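Local coordinates for protein fructosyl amine: oxygen oxidoreductase (Aspergillus fumigatus, PDB 3DJE) that probably oxidises fructosyl amines (Amadori products) as an FAD-dependent deglycating enzyme of the sarcosine oxidase-like family, at residues 57-62 with 69-74; 64-69 with 342-347. All blocks are in the same frame, centred on the assembly; numbering follows the deposited sequence.

From the N terminus the chain leaves strand 53-55 and runs through the loop 57-62 into helix 64-83, whose second and third turns come back beside the loop; contact 1 closes this short circuit. Contact 2 starts on the first turns of the same helix and reaches across 273 residues to 342-347, the stretch that leads into edge strand 346-347 of the six-stranded sheet. Their segments alternate along the chain, so the two contacts cross, and they share Val69. They also touch in space: Asn70 of contact 1 donates to the carboxylate of Glu344 in contact 2. Helix 64-83 thus joins a substrate-side loop to the flavin-binding sheet.

Contact 1: residues 57-62 with 69-74; sequences SGQYSN and VNEILA. With FSA (1-S-(carboxymethyl)-1-thio-beta-D-fructopyranose), chain D.
Asn70 OD1 takes a hydrogen bond from Arg365 and a weak one, 3.5 Å long, from water 1. That water also donates to Gly58 O, 2.9 Å away, and so carries the contact from the helix to the loop. The other end of the amide is held as well, ND2 donating to Glu66 O one turn back and to the carboxylate of Glu344, which fixes the rotation of the group.

Direct touching falls to Gln59, whose chain bends at chi2 (-70°) and brings its buried amide up against the helix. NE2 lies over the CB of Asn70 at 3.7 Å, while Gln59 OE1 rests on the CG of Glu71 at 3.4 Å. The Gln59 and Asn70 amides stand nearly perpendicular, their planes 86° apart, and it is the aliphatic parts of the helix residues that the Gln59 amide meets. Glu71 runs on extended past CG, and its carboxylate forms a salt bridge with Arg114, against which Gln59 also packs.

Next in the loop, Tyr60 has water 1 at its ring edge, in plane. Its side chain touches both Arg343 and Arg365, and Tyr60 OH comes within 3.2 Å of the carboxylate oxygen OAB of the bound FSA. The loop after strand 53-55 thereby lines the pocket that holds FSA, probably the site for fructosyl amines in this FAD-dependent oxidoreductase, with helix 64-83 packed behind it.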
loop_
_atom_site.group_PDB
_atom_site.type_symbol
_atom_site.label_atom_id
_atom_site.label_comp_id
_atom_site.label_asym_id
_atom_site.label_seq_id
_atom_site.Cartn_x
_atom_site.Cartn_y
_atom_site.Cartn_z
ATOM N N SER A 57 12.845 -4.510 -3.940
ATOM C CA SER A 57 12.840 -5.911 -3.499
ATOM C C SER A 57 13.137 -6.129 -2.002
ATOM O O SER A 57 13.469 -7.248 -1.599
ATOM C CB SER A 57 13.833 -6.714 -4.347
ATOM O OG SER A 57 15.123 -6.139 -4.262
ATOM N N GLY A 58 12.980 -5.089 -1.187
ATOM C CA GLY A 58 13.234 -5.173 0.262
ATOM C C GLY A 58 12.516 -6.296 0.997
ATOM O O GLY A 58 11.389 -6.655 0.645
ATOM N N GLN A 59 13.181 -6.857 2.005
ATOM C CA GLN A 59 12.614 -7.933 2.828
ATOM C C GLN A 59 12.068 -7.406 4.145
ATOM O O GLN A 59 12.438 -6.321 4.573
ATOM C CB GLN A 59 13.664 -9.017 3.103
ATOM C CG GLN A 59 14.016 -9.851 1.859
ATOM C CD GLN A 59 12.889 -10.787 1.408
ATOM O OE1 GLN A 59 12.820 -11.183 0.241
ATOM N NE2 GLN A 59 12.023 -11.156 2.324
ATOM N N TYR A 60 11.186 -8.178 4.779
ATOM C CA TYR A 60 10.547 -7.741 6.028
ATOM C C TYR A 60 10.751 -8.734 7.156
ATOM O O TYR A 60 10.314 -8.511 8.284
ATOM C CB TYR A 60 9.058 -7.430 5.786
ATOM C CG TYR A 60 8.922 -6.174 4.974
ATOM C CD1 TYR A 60 8.856 -4.930 5.600
ATOM C CD2 TYR A 60 8.950 -6.214 3.577
ATOM C CE1 TYR A 60 8.770 -3.761 4.863
ATOM C CE2 TYR A 60 8.868 -5.039 2.829
ATOM C CZ TYR A 60 8.776 -3.827 3.478
ATOM O OH TYR A 60 8.699 -2.663 2.755
ATOM N N SER A 61 11.442 -9.819 6.832
ATOM C CA SER A 61 11.721 -10.905 7.752
ATOM C C SER A 61 13.159 -11.358 7.568
ATOM O O SER A 61 13.728 -11.185 6.495
ATOM C CB SER A 61 10.800 -12.083 7.437
ATOM O OG SER A 61 11.120 -13.219 8.215
ATOM N N ASN A 62 13.727 -11.956 8.616
ATOM C CA ASN A 62 15.031 -12.618 8.517
ATOM C C ASN A 62 14.881 -14.142 8.486
ATOM O O ASN A 62 15.870 -14.879 8.491
ATOM C CB ASN A 62 15.985 -12.170 9.638
ATOM C CG ASN A 62 15.460 -12.491 11.031
ATOM O OD1 ASN A 62 14.377 -13.050 11.193
ATOM N ND2 ASN A 62 16.236 -12.131 12.047
ATOM N N VAL A 69 9.630 -17.091 -0.015
ATOM C CA VAL A 69 8.300 -16.827 -0.555
ATOM C C VAL A 69 8.199 -15.375 -1.022
ATOM O O VAL A 69 7.711 -15.103 -2.114
ATOM C CB VAL A 69 7.189 -17.169 0.461
ATOM C CG1 VAL A 69 5.840 -16.595 0.003
ATOM C CG2 VAL A 69 7.103 -18.690 0.656
ATOM N N ASN A 70 8.678 -14.440 -0.205
ATOM C CA ASN A 70 8.592 -13.027 -0.582
ATOM C C ASN A 70 9.408 -12.700 -1.830
ATOM O O ASN A 70 9.005 -11.859 -2.642
ATOM C CB ASN A 70 8.914 -12.131 0.609
ATOM C CG ASN A 70 7.706 -11.955 1.512
ATOM O OD1 ASN A 70 6.867 -11.081 1.270
ATOM N ND2 ASN A 70 7.576 -12.817 2.517
ATOM N N GLU A 71 10.523 -13.401 -2.012
ATOM C CA GLU A 71 11.327 -13.255 -3.235
ATOM C C GLU A 71 10.566 -13.695 -4.486
ATOM O O GLU A 71 10.651 -13.034 -5.537
ATOM C CB GLU A 71 12.631 -14.046 -3.114
ATOM C CG GLU A 71 13.669 -13.356 -2.243
ATOM C CD GLU A 71 14.962 -14.152 -2.104
ATOM O OE1 GLU A 71 14.932 -15.404 -2.200
ATOM O OE2 GLU A 71 16.006 -13.514 -1.888
ATOM N N ILE A 72 9.842 -14.804 -4.370
ATOM C CA ILE A 72 9.036 -15.339 -5.462
ATOM C C ILE A 72 7.976 -14.312 -5.867
ATOM O O ILE A 72 7.832 -13.998 -7.048
ATOM C CB ILE A 72 8.375 -16.677 -5.078
ATOM C CG1 ILE A 72 9.447 -17.758 -4.924
ATOM C CG2 ILE A 72 7.320 -17.104 -6.121
ATOM C CD1 ILE A 72 8.916 -19.083 -4.366
ATOM N N LEU A 73 7.281 -13.763 -4.872
ATOM C CA LEU A 73 6.190 -12.825 -5.156
ATOM C C LEU A 73 6.729 -11.495 -5.677
ATOM O O LEU A 73 6.125 -10.876 -6.562
ATOM C CB LEU A 73 5.311 -12.612 -3.917
ATOM C CG LEU A 73 4.592 -13.861 -3.392
ATOM C CD1 LEU A 73 3.663 -13.490 -2.239
ATOM C CD2 LEU A 73 3.820 -14.603 -4.497
ATOM N N ALA A 74 7.869 -11.059 -5.139
ATOM C CA ALA A 74 8.491 -9.810 -5.593
ATOM C C ALA A 74 9.009 -9.936 -7.021
ATOM O O ALA A 74 8.866 -9.001 -7.804
ATOM C CB ALA A 74 9.608 -9.379 -4.666
HETATM O OAB FSA D . 7.112 -1.210 0.427
HETATM C CAL FSA D . 7.895 -0.241 0.328
HETATM O OAA FSA D . 9.003 -0.335 -0.260
HETATM C CAH FSA D . 7.551 1.102 0.941
HETATM S SAK FSA D . 6.059 1.052 1.882
HETATM C C1 FSA D . 6.146 2.736 2.427
HETATM C C2 FSA D . 5.305 2.948 3.694
HETATM O O2 FSA D . 5.008 4.346 3.848
HETATM C C3 FSA D . 6.045 2.451 4.941
HETATM O O3 FSA D . 7.216 3.249 5.170
HETATM C C4 FSA D . 5.138 2.422 6.175
HETATM O O4 FSA D . 5.823 1.772 7.259
HETATM C C5 FSA D . 3.832 1.668 5.905
HETATM O O5 FSA D . 4.069 0.265 5.763
HETATM C C6 FSA D . 3.172 2.231 4.655
HETATM O O6 FSA D . 4.095 2.169 3.554
HETATM O O HOH W 1 9.271 -8.609 0.883
#

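Contact 2: residues 64-69 with 342-347; sequences KDEIEV and NREFLI
Glu66 and Glu344 bury most of the surface here, their carboxylates meeting obliquely with planes 65° apart. Glu66 reaches out from the helix with an extended chain, whereas Glu344, whose CB already points toward the helix, is bent at chi2 (-61°), which sets its OE2 beside the Glu66 carboxylate. The modelled 2.4 Å between Glu66 OE1 and Glu344 OE2 is too short to be trusted, and the nature of that approach remains doubtful. What holds Glu344 more plainly is its other oxygen, OE1, which accepts from Asn70 and forms a salt bridge with Arg365; the positive charge of Arg365 probably offsets part of the negative charge gathered here. Leu392 of helix 387-393 packs on both glutamates.

Ahead of Glu344 the chain makes an Asx turn: Asn342 OD1 accepts from Glu344 N at 3.1 Å, the donor lying well above the carbonyl plane. The turn leads into strand 346-347, at the margin of the Rossmann-type sheet, beside strand 356-360. Within the turn Arg343 touches the bound FSA, and just before the strand the Phe345 ring meets those of Trp17 and Tyr369 edge-to-face.

With OD1 turned to the backbone, the Asn342 amide directs ND2 to the helix side, where it donates to water 2 at 2.9 Å. The same water reaches Glu66 OE2 through a weak bond of 3.4 Å. That oxygen also shares a weak hydrogen bond with Ser61 OG in the preceding loop.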
loop_
_atom_site.group_PDB
_atom_site.type_symbol
_atom_site.label_atom_id
_atom_site.label_comp_id
_atom_site.label_asym_id
_atom_site.label_seq_id
_atom_site.Cartn_x
_atom_site.Cartn_y
_atom_site.Cartn_z
ATOM N N LYS A 64 14.346 -17.554 6.738
ATOM C CA LYS A 64 14.684 -18.102 5.426
ATOM C C LYS A 64 13.449 -18.453 4.588
ATOM O O LYS A 64 13.365 -18.073 3.419
ATOM C CB LYS A 64 15.594 -19.324 5.598
ATOM C CG LYS A 64 16.040 -19.963 4.304
ATOM C CD LYS A 64 17.069 -21.071 4.557
ATOM C CE LYS A 64 17.466 -21.753 3.259
ATOM N NZ LYS A 64 16.322 -22.539 2.687
ATOM N N ASP A 65 12.489 -19.154 5.193
ATOM C CA ASP A 65 11.273 -19.577 4.492
ATOM C C ASP A 65 10.420 -18.387 4.045
ATOM O O ASP A 65 9.861 -18.396 2.942
ATOM C CB ASP A 65 10.452 -20.548 5.355
ATOM C CG ASP A 65 9.910 -19.907 6.620
ATOM O OD1 ASP A 65 10.721 -19.393 7.440
ATOM O OD2 ASP A 65 8.661 -19.917 6.793
ATOM N N GLU A 66 10.332 -17.368 4.904
ATOM C CA GLU A 66 9.556 -16.165 4.587
ATOM C C GLU A 66 10.254 -15.365 3.499
ATOM O O GLU A 66 9.596 -14.815 2.609
ATOM C CB GLU A 66 9.361 -15.292 5.828
ATOM C CG GLU A 66 8.492 -15.925 6.913
ATOM C CD GLU A 66 8.161 -14.930 8.015
ATOM O OE1 GLU A 66 7.244 -14.093 7.829
ATOM O OE2 GLU A 66 8.820 -14.969 9.067
ATOM N N ILE A 67 11.585 -15.304 3.570
ATOM C CA ILE A 67 12.374 -14.605 2.547
ATOM C C ILE A 67 12.159 -15.241 1.175
ATOM O O ILE A 67 11.911 -14.545 0.182
ATOM C CB ILE A 67 13.893 -14.538 2.923
ATOM C CG1 ILE A 67 14.106 -13.630 4.150
ATOM C CG2 ILE A 67 14.729 -14.074 1.717
ATOM C CD1 ILE A 67 15.504 -13.734 4.780
ATOM N N GLU A 68 12.221 -16.572 1.125
ATOM C CA GLU A 68 12.054 -17.313 -0.132
ATOM C C GLU A 68 10.706 -17.033 -0.797
ATOM O O GLU A 68 10.646 -16.742 -1.997
ATOM C CB GLU A 68 12.275 -18.812 0.096
ATOM C CG GLU A 68 13.714 -19.108 0.515
ATOM C CD GLU A 68 14.045 -20.588 0.647
ATOM O OE1 GLU A 68 13.125 -21.444 0.616
ATOM O OE2 GLU A 68 15.259 -20.890 0.778
ATOM N N VAL A 69 9.630 -17.091 -0.015
ATOM C CA VAL A 69 8.300 -16.827 -0.555
ATOM C C VAL A 69 8.199 -15.375 -1.022
ATOM O O VAL A 69 7.711 -15.103 -2.114
ATOM C CB VAL A 69 7.189 -17.169 0.461
ATOM C CG1 VAL A 69 5.840 -16.595 0.003
ATOM C CG2 VAL A 69 7.103 -18.690 0.656
ATOM N N ASN A 342 2.216 -10.651 11.353
ATOM C CA ASN A 342 3.616 -10.763 10.917
ATOM C C ASN A 342 3.878 -10.069 9.573
ATOM O O ASN A 342 4.920 -10.275 8.946
ATOM C CB ASN A 342 4.021 -12.239 10.843
ATOM C CG ASN A 342 3.254 -13.002 9.786
ATOM O OD1 ASN A 342 2.306 -12.481 9.178
ATOM N ND2 ASN A 342 3.646 -14.254 9.564
ATOM N N ARG A 343 2.901 -9.269 9.140
ATOM C CA ARG A 343 2.960 -8.516 7.876
ATOM C C ARG A 343 3.147 -9.388 6.626
ATOM O O ARG A 343 3.638 -8.931 5.593
ATOM C CB ARG A 343 3.961 -7.363 7.953
ATOM C CG ARG A 343 3.499 -6.279 8.906
ATOM C CD ARG A 343 4.484 -5.130 8.909
ATOM N NE ARG A 343 4.477 -4.421 7.633
ATOM C CZ ARG A 343 5.367 -3.499 7.287
ATOM N NH1 ARG A 343 6.344 -3.170 8.134
ATOM N NH2 ARG A 343 5.271 -2.907 6.108
ATOM N N GLU A 344 2.703 -10.631 6.728
ATOM C CA GLU A 344 2.539 -11.482 5.547
ATOM C C GLU A 344 1.110 -11.393 5.019
ATOM O O GLU A 344 0.173 -11.129 5.775
ATOM C CB GLU A 344 2.887 -12.939 5.852
ATOM C CG GLU A 344 4.288 -13.182 6.409
ATOM C CD GLU A 344 5.450 -12.766 5.479
ATOM O OE1 GLU A 344 5.249 -12.454 4.276
ATOM O OE2 GLU A 344 6.600 -12.758 5.975
ATOM N N PHE A 345 0.940 -11.627 3.720
ATOM C CA PHE A 345 -0.355 -11.396 3.081
ATOM C C PHE A 345 -1.387 -12.444 3.491
ATOM O O PHE A 345 -1.030 -13.529 3.989
ATOM C CB PHE A 345 -0.213 -11.380 1.554
ATOM C CG PHE A 345 0.826 -10.419 1.052
ATOM C CD1 PHE A 345 1.045 -9.192 1.701
ATOM C CD2 PHE A 345 1.555 -10.719 -0.091
ATOM C CE1 PHE A 345 2.008 -8.274 1.242
ATOM C CE2 PHE A 345 2.524 -9.815 -0.574
ATOM C CZ PHE A 345 2.746 -8.589 0.089
ATOM N N LEU A 346 -2.667 -12.114 3.295
ATOM C CA LEU A 346 -3.764 -13.023 3.601
ATOM C C LEU A 346 -4.556 -13.237 2.308
ATOM O O LEU A 346 -5.430 -12.438 1.941
ATOM C CB LEU A 346 -4.658 -12.456 4.721
ATOM C CG LEU A 346 -5.879 -13.288 5.115
ATOM C CD1 LEU A 346 -5.571 -14.792 5.277
ATOM C CD2 LEU A 346 -6.449 -12.684 6.390
ATOM N N ILE A 347 -4.192 -14.307 1.599
ATOM C CA ILE A 347 -4.763 -14.639 0.297
ATOM C C ILE A 347 -5.088 -16.118 0.344
ATOM O O ILE A 347 -4.183 -16.958 0.397
ATOM C CB ILE A 347 -3.771 -14.313 -0.865
ATOM C CG1 ILE A 347 -3.524 -12.794 -0.940
ATOM C CG2 ILE A 347 -4.267 -14.893 -2.196
ATOM C CD1 ILE A 347 -2.258 -12.397 -1.716
HETATM O O HOH W 2 6.036 -15.049 10.929
#